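Local atomic coordinates of protein phosphatase 2C (Toxoplasma gondii, PDB entry 3D8K), a protein that probably removes phosphate from phosphoserine and phosphothreonine residues of proteins as a metal-dependent serine/threonine phosphatase of the PP2C family. Residues C[192-196]-C[225-229]; C[53-57]-C[103-108]; C[169-173]-C[249-254]. Residues are numbered along the deposited sequence.

Contact 1 of 3, residues C[192-196]-C[225-229]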
loop_
_atom_site.group_PDB
_atom_site.type_symbol
_atom_site.label_atom_id
_atom_site.label_comp_id
_atom_site.label_asym_id
_atom_site.label_seq_id
_atom_site.Cartn_x
_atom_site.Cartn_y
_atom_site.Cartn_z
ATOM N N PRO C 192 -2.547 -0.751 -43.765
ATOM C CA PRO C 192 -3.701 -1.656 -43.756
ATOM C C PRO C 192 -3.471 -2.957 -44.535
ATOM O O PRO C 192 -2.755 -2.985 -45.547
ATOM C CB PRO C 192 -4.818 -0.790 -44.342
ATOM C CG PRO C 192 -4.079 0.107 -45.295
ATOM C CD PRO C 192 -2.835 0.478 -44.523
ATOM N N HIS C 193 -4.075 -4.036 -44.040
ATOM C CA HIS C 193 -3.964 -5.362 -44.654
ATOM C C HIS C 193 -5.135 -5.631 -45.590
ATOM O O HIS C 193 -6.089 -6.302 -45.227
ATOM C CB HIS C 193 -3.916 -6.420 -43.562
ATOM C CG HIS C 193 -2.722 -6.307 -42.676
ATOM N ND1 HIS C 193 -2.815 -6.280 -41.305
ATOM C CD2 HIS C 193 -1.401 -6.232 -42.965
ATOM C CE1 HIS C 193 -1.602 -6.195 -40.785
ATOM N NE2 HIS C 193 -0.725 -6.165 -41.773
ATOM N N THR C 194 -5.041 -5.113 -46.804
ATOM C CA THR C 194 -6.104 -5.261 -47.788
ATOM C C THR C 194 -5.507 -5.699 -49.113
ATOM O O THR C 194 -4.283 -5.774 -49.247
ATOM C CB THR C 194 -6.827 -3.913 -47.993
ATOM O OG1 THR C 194 -6.219 -3.182 -49.068
ATOM C CG2 THR C 194 -6.709 -3.069 -46.731
ATOM N N ALA C 195 -6.354 -5.974 -50.100
ATOM C CA ALA C 195 -5.839 -6.397 -51.402
ATOM C C ALA C 195 -5.006 -5.287 -52.045
ATOM O O ALA C 195 -4.207 -5.537 -52.953
ATOM C CB ALA C 195 -6.985 -6.795 -52.328
ATOM N N SER C 196 -5.201 -4.062 -51.565
ATOM C CA SER C 196 -4.476 -2.912 -52.082
ATOM C C SER C 196 -3.004 -3.022 -51.753
ATOM O O SER C 196 -2.170 -2.465 -52.459
ATOM C CB SER C 196 -5.028 -1.611 -51.493
ATOM O OG SER C 196 -6.276 -1.269 -52.062
ATOM N N PRO C 225 -12.786 -9.799 -45.700
ATOM C CA PRO C 225 -12.614 -8.403 -46.118
ATOM C C PRO C 225 -11.180 -7.895 -46.007
ATOM O O PRO C 225 -10.866 -6.825 -46.521
ATOM C CB PRO C 225 -13.548 -7.637 -45.182
ATOM C CG PRO C 225 -14.491 -8.704 -44.655
ATOM C CD PRO C 225 -13.600 -9.875 -44.479
HETATM N N MSE C 226 -10.317 -8.656 -45.342
HETATM C CA MSE C 226 -8.918 -8.260 -45.165
HETATM C C MSE C 226 -7.942 -9.442 -45.297
HETATM O O MSE C 226 -8.367 -10.583 -45.447
HETATM C CB MSE C 226 -8.762 -7.580 -43.808
HETATM C CG MSE C 226 -9.315 -8.405 -42.689
HETATM SE SE MSE C 226 -9.532 -7.365 -41.036
HETATM C CE MSE C 226 -11.222 -6.511 -41.601
ATOM N N THR C 227 -6.638 -9.176 -45.253
ATOM C CA THR C 227 -5.666 -10.250 -45.411
ATOM C C THR C 227 -5.089 -10.718 -44.074
ATOM O O THR C 227 -4.365 -11.714 -43.998
ATOM C CB THR C 227 -4.536 -9.811 -46.364
ATOM O OG1 THR C 227 -3.902 -8.646 -45.841
ATOM C CG2 THR C 227 -5.097 -9.476 -47.748
ATOM N N ARG C 228 -5.422 -9.994 -43.013
ATOM C CA ARG C 228 -4.948 -10.340 -41.683
ATOM C C ARG C 228 -6.045 -10.136 -40.660
ATOM O O ARG C 228 -6.733 -9.111 -40.659
ATOM C CB ARG C 228 -3.713 -9.522 -41.332
ATOM C CG ARG C 228 -2.499 -9.957 -42.137
ATOM C CD ARG C 228 -1.264 -9.234 -41.696
ATOM N NE ARG C 228 -0.067 -9.730 -42.354
ATOM C CZ ARG C 228 1.155 -9.249 -42.144
ATOM N NH1 ARG C 228 1.342 -8.249 -41.297
ATOM N NH2 ARG C 228 2.195 -9.784 -42.768
ATOM N N ALA C 229 -6.228 -11.137 -39.804
ATOM C CA ALA C 229 -7.271 -11.064 -38.796
ATOM C C ALA C 229 -7.163 -12.189 -37.770
ATOM O O ALA C 229 -6.301 -13.058 -37.894
ATOM C CB ALA C 229 -8.635 -11.095 -39.482
#
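Start at Pro-225, whose CA-to-CB bond points away from 192-196 and whose ring rests on Phe-57. At Met-226, a selenomethionine, the chain draws close: Met-226 CB lies 3.3 Å from His-193 O, while the end of the side chain leads away; the side chain touches Asn-175. Thr-227 makes the polar link between the two loops, its N donating to His-193 O at 2.9 Å in a nearly straight hydrogen bond. Its CA-to-CB bond points toward the other segment, OG1 packing 3.2 Å from His-193 CB, and OG1 is hydrogen-bonded to Glu-200 of helix 198-206. In sequence these loops probably correspond to two elements known from PP2C phosphatases: His-193 to the histidine of the DH element, with Pro-192 in place of the usual aspartate, and Thr-227, Arg-228 and Ala-229 to the S/T-R-A element. Next comes Arg-228, which lays its CD over one face of the His-193 imidazole in a CH-pi contact; His-193 ND1 is hydrogen-bonded with Gly-174 N, and its NE2 lies 3.0 Å from Arg-228 NH1. At Ala-229 the chain has left 192-196, its O hydrogen-bonding to Lys-236.

Contact 2 of 3, residues C[53-57]-C[103-108]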
loop_
_atom_site.group_PDB
_atom_site.type_symbol
_atom_site.label_atom_id
_atom_site.label_comp_id
_atom_site.label_asym_id
_atom_site.label_seq_id
_atom_site.Cartn_x
_atom_site.Cartn_y
_atom_site.Cartn_z
HETATM N N MSE C 53 -8.251 -1.864 -30.288
HETATM C CA MSE C 53 -9.431 -1.732 -31.128
HETATM C C MSE C 53 -9.707 -3.025 -31.887
HETATM O O MSE C 53 -8.833 -3.566 -32.570
HETATM C CB MSE C 53 -9.211 -0.588 -32.093
HETATM C CG MSE C 53 -10.468 -0.063 -32.652
HETATM SE SE MSE C 53 -10.095 1.737 -33.234
HETATM C CE MSE C 53 -11.028 2.679 -31.778
ATOM N N PHE C 54 -10.926 -3.522 -31.769
ATOM C CA PHE C 54 -11.283 -4.754 -32.435
ATOM C C PHE C 54 -12.483 -4.551 -33.346
ATOM O O PHE C 54 -13.582 -4.277 -32.894
ATOM C CB PHE C 54 -11.557 -5.814 -31.373
ATOM C CG PHE C 54 -10.366 -6.111 -30.517
ATOM C CD1 PHE C 54 -9.325 -6.893 -31.009
ATOM C CD2 PHE C 54 -10.256 -5.574 -29.234
ATOM C CE1 PHE C 54 -8.192 -7.139 -30.239
ATOM C CE2 PHE C 54 -9.134 -5.807 -28.454
ATOM C CZ PHE C 54 -8.099 -6.591 -28.952
ATOM N N ASP C 55 -12.257 -4.665 -34.643
ATOM C CA ASP C 55 -13.338 -4.502 -35.601
ATOM C C ASP C 55 -13.665 -5.866 -36.204
ATOM O O ASP C 55 -12.893 -6.409 -36.998
ATOM C CB ASP C 55 -12.926 -3.498 -36.687
ATOM C CG ASP C 55 -14.027 -3.243 -37.685
ATOM O OD1 ASP C 55 -15.200 -3.162 -37.253
ATOM O OD2 ASP C 55 -13.726 -3.118 -38.892
ATOM N N GLY C 56 -14.816 -6.410 -35.823
ATOM C CA GLY C 56 -15.204 -7.728 -36.301
ATOM C C GLY C 56 -16.057 -7.829 -37.551
ATOM O O GLY C 56 -16.974 -7.033 -37.756
ATOM N N PHE C 57 -15.759 -8.803 -38.409
ATOM C CA PHE C 57 -16.567 -8.964 -39.608
ATOM C C PHE C 57 -17.701 -9.951 -39.393
ATOM O O PHE C 57 -17.498 -11.115 -39.021
ATOM C CB PHE C 57 -15.745 -9.364 -40.834
ATOM C CG PHE C 57 -14.539 -10.183 -40.536
ATOM C CD1 PHE C 57 -13.395 -9.594 -39.998
ATOM C CD2 PHE C 57 -14.508 -11.531 -40.879
ATOM C CE1 PHE C 57 -12.231 -10.327 -39.817
ATOM C CE2 PHE C 57 -13.353 -12.279 -40.703
ATOM C CZ PHE C 57 -12.208 -11.678 -40.172
ATOM N N GLY C 103 -15.759 -16.872 -36.293
ATOM C CA GLY C 103 -14.619 -16.114 -36.797
ATOM C C GLY C 103 -14.909 -14.757 -37.394
ATOM O O GLY C 103 -15.849 -14.616 -38.175
ATOM N N GLY C 104 -14.107 -13.757 -37.018
ATOM C CA GLY C 104 -14.307 -12.425 -37.557
ATOM C C GLY C 104 -13.865 -11.217 -36.744
ATOM O O GLY C 104 -14.639 -10.707 -35.932
ATOM N N SER C 105 -12.630 -10.754 -36.950
ATOM C CA SER C 105 -12.131 -9.554 -36.263
ATOM C C SER C 105 -10.685 -9.108 -36.504
ATOM O O SER C 105 -9.738 -9.899 -36.418
ATOM C CB SER C 105 -12.382 -9.638 -34.751
ATOM O OG SER C 105 -11.799 -8.520 -34.114
ATOM N N SER C 106 -10.549 -7.812 -36.800
ATOM C CA SER C 106 -9.257 -7.187 -37.033
ATOM C C SER C 106 -8.827 -6.669 -35.688
ATOM O O SER C 106 -9.609 -6.652 -34.742
ATOM C CB SER C 106 -9.365 -5.995 -37.967
ATOM O OG SER C 106 -9.918 -4.898 -37.268
ATOM N N ALA C 107 -7.585 -6.229 -35.614
ATOM C CA ALA C 107 -7.060 -5.728 -34.375
ATOM C C ALA C 107 -6.048 -4.622 -34.581
ATOM O O ALA C 107 -5.352 -4.556 -35.597
ATOM C CB ALA C 107 -6.427 -6.856 -33.603
ATOM N N LEU C 108 -5.981 -3.752 -33.588
ATOM C CA LEU C 108 -5.047 -2.649 -33.585
ATOM C C LEU C 108 -4.745 -2.393 -32.119
ATOM O O LEU C 108 -5.639 -2.055 -31.337
ATOM C CB LEU C 108 -5.676 -1.420 -34.216
ATOM C CG LEU C 108 -4.671 -0.410 -34.764
ATOM C CD1 LEU C 108 -5.424 0.880 -35.064
ATOM C CD2 LEU C 108 -3.546 -0.142 -33.773
#
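Here strands 48-55 and 106-115 run side by side in one of the two sheets of the PP2C beta-sandwich; their parts 53-55 and 106-108 are antiparallel (163° between axes 4.8 Å apart). Met-53 and Leu-108, both t at chi1, lie on one face with CB atoms 4.2 Å apart; Met-53 N donates to Leu-108 O at 2.8 Å. Phe-54 takes the m rotamer on the opposite face, its CE1 3.8 Å from Ala-107 CB and its ring against Leu-66 and Ala-67 of helix 61-74. Asp-55, t at chi1, shares the Met-53 face; Asp-55 O accepts a hydrogen bond from Ser-106 N at 2.7 Å. Asp-55 and Gly-56 probably correspond to the Asp-Gly pair that binds metal in relatives, but here the carboxylate has weak links to Asn-315 and Lys-314. Ser-105 OG turns back onto the main chain, donating to Ser-106 O at 2.9 Å. Past the strands, Phe-57 has an unusual chi1 of 31° that swings its ring over Gly-104, whose CA makes a CH-pi contact 3.3 Å from the Phe-57 ring centroid.

Contact 3 of 3, residues C[169-173]-C[249-254]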
loop_
_atom_site.group_PDB
_atom_site.type_symbol
_atom_site.label_atom_id
_atom_site.label_comp_id
_atom_site.label_asym_id
_atom_site.label_seq_id
_atom_site.Cartn_x
_atom_site.Cartn_y
_atom_site.Cartn_z
ATOM N N HIS C 169 4.225 1.916 -29.603
ATOM C CA HIS C 169 4.305 0.611 -30.242
ATOM C C HIS C 169 2.940 0.330 -30.832
ATOM O O HIS C 169 1.918 0.388 -30.141
ATOM C CB HIS C 169 4.625 -0.494 -29.241
ATOM C CG HIS C 169 6.075 -0.627 -28.927
ATOM N ND1 HIS C 169 6.728 0.209 -28.047
ATOM C CD2 HIS C 169 7.005 -1.501 -29.376
ATOM C CE1 HIS C 169 7.996 -0.146 -27.965
ATOM N NE2 HIS C 169 8.191 -1.181 -28.762
ATOM N N VAL C 170 2.904 0.045 -32.116
ATOM C CA VAL C 170 1.631 -0.263 -32.701
ATOM C C VAL C 170 1.653 -1.685 -33.214
ATOM O O VAL C 170 2.535 -2.065 -33.972
ATOM C CB VAL C 170 1.293 0.683 -33.851
ATOM C CG1 VAL C 170 -0.066 0.290 -34.444
ATOM C CG2 VAL C 170 1.269 2.111 -33.354
ATOM N N ALA C 171 0.685 -2.471 -32.769
ATOM C CA ALA C 171 0.548 -3.855 -33.203
ATOM C C ALA C 171 -0.693 -3.874 -34.068
ATOM O O ALA C 171 -1.790 -4.021 -33.550
ATOM C CB ALA C 171 0.360 -4.773 -32.006
ATOM N N SER C 172 -0.522 -3.700 -35.377
ATOM C CA SER C 172 -1.660 -3.695 -36.295
ATOM C C SER C 172 -1.865 -5.028 -37.008
ATOM O O SER C 172 -0.916 -5.671 -37.450
ATOM C CB SER C 172 -1.515 -2.585 -37.347
ATOM O OG SER C 172 -0.721 -3.004 -38.450
ATOM N N LEU C 173 -3.130 -5.415 -37.129
ATOM C CA LEU C 173 -3.514 -6.659 -37.780
ATOM C C LEU C 173 -4.905 -6.470 -38.350
ATOM O O LEU C 173 -5.894 -6.726 -37.671
ATOM C CB LEU C 173 -3.538 -7.806 -36.762
ATOM C CG LEU C 173 -3.837 -9.197 -37.313
ATOM C CD1 LEU C 173 -2.613 -9.729 -38.055
ATOM C CD2 LEU C 173 -4.190 -10.116 -36.177
ATOM N N SER C 249 -3.198 -14.374 -42.199
ATOM C CA SER C 249 -2.266 -14.357 -41.083
ATOM C C SER C 249 -2.836 -13.684 -39.827
ATOM O O SER C 249 -3.756 -12.863 -39.897
ATOM C CB SER C 249 -0.980 -13.645 -41.514
ATOM O OG SER C 249 -0.016 -13.643 -40.477
ATOM N N ALA C 250 -2.299 -14.065 -38.674
ATOM C CA ALA C 250 -2.694 -13.464 -37.401
ATOM C C ALA C 250 -1.393 -12.926 -36.785
ATOM O O ALA C 250 -1.307 -12.638 -35.594
ATOM C CB ALA C 250 -3.344 -14.490 -36.493
ATOM N N VAL C 251 -0.375 -12.825 -37.630
ATOM C CA VAL C 251 0.912 -12.286 -37.226
ATOM C C VAL C 251 0.815 -10.792 -37.524
ATOM O O VAL C 251 0.777 -10.376 -38.695
ATOM C CB VAL C 251 2.063 -12.867 -38.053
ATOM C CG1 VAL C 251 3.380 -12.434 -37.448
ATOM C CG2 VAL C 251 1.946 -14.369 -38.129
ATOM N N PRO C 252 0.776 -9.968 -36.469
ATOM C CA PRO C 252 0.675 -8.522 -36.611
ATOM C C PRO C 252 1.909 -7.829 -37.137
ATOM O O PRO C 252 3.028 -8.346 -37.068
ATOM C CB PRO C 252 0.350 -8.072 -35.201
ATOM C CG PRO C 252 1.213 -8.973 -34.401
ATOM C CD PRO C 252 0.958 -10.327 -35.051
ATOM N N ASP C 253 1.656 -6.642 -37.677
ATOM C CA ASP C 253 2.668 -5.740 -38.206
ATOM C C ASP C 253 2.967 -4.855 -37.001
ATOM O O ASP C 253 2.119 -4.090 -36.571
ATOM C CB ASP C 253 2.066 -4.930 -39.363
ATOM C CG ASP C 253 2.776 -3.607 -39.599
ATOM O OD1 ASP C 253 4.029 -3.610 -39.602
ATOM O OD2 ASP C 253 2.081 -2.570 -39.797
ATOM N N VAL C 254 4.155 -4.996 -36.431
ATOM C CA VAL C 254 4.536 -4.211 -35.268
ATOM C C VAL C 254 5.524 -3.088 -35.593
ATOM O O VAL C 254 6.645 -3.345 -36.021
ATOM C CB VAL C 254 5.171 -5.103 -34.192
ATOM C CG1 VAL C 254 5.502 -4.273 -32.957
ATOM C CG2 VAL C 254 4.225 -6.239 -33.833
#
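Strand 165-173 here takes on strand 253-259, an outermost strand of its six-stranded antiparallel sheet. From Val-170, the O atom receives a CA-H...O contact from Val-254 CA at 3.2 Å, while the side chain reaches Leu-108 on the neighbouring strand. Ala-171 sits opposite Val-254 in a non-hydrogen-bonded pair, on the face packed by Ile-85 and Phe-89 of helix 82-97. With Ser-172 the pairing becomes hydrogen-bonded: Ser-172 N donates to Asp-253 O at 2.9 Å and Asp-253 N to Ser-172 O at 2.8 Å. Their side chains share the other face, where Ser-172 OG gives Asp-253 OD2 a weak bond of 3.1 Å. Leu-173 packs its CB 4.2 Å from Pro-252 CB and its CD1 3.5 Å from Val-251 O. Val-251 N turns back within its own segment to Ser-249 OG at 3.0 Å, an ST turn, so the backbone ladder between the segments stops at Ser-172 and Asp-253, and beyond it apolar packing by Leu-173 takes over.

How the contacts relate
Contacts 2 and 3 belong to the same six-stranded sheet: strands 106-115 and 165-173 are neighbours in it, so the order runs 48-55, 106-115, 165-173, 253-259, and a probable hydrogen bond from Ala-107 N to Leu-173 O (2.7 Å) joins the two contacts. Contact 1 lies beyond the ends of these strands, its centre about 11 Å from that of contact 2 and about 12 Å from that of contact 3. Its loop 225-229 meets both, with Met-226 SE 3.4 Å from Ser-106 CB and Ala-229 N 3.0 Å from Ser-249 O. Along the chain contact 2 closes first, and contact 1 is nested within the loop that contact 3 closes. That excursion gives strands 177-182 and 185-188 to the other sheet, while its loops 192-196 and 225-229 fold against this one.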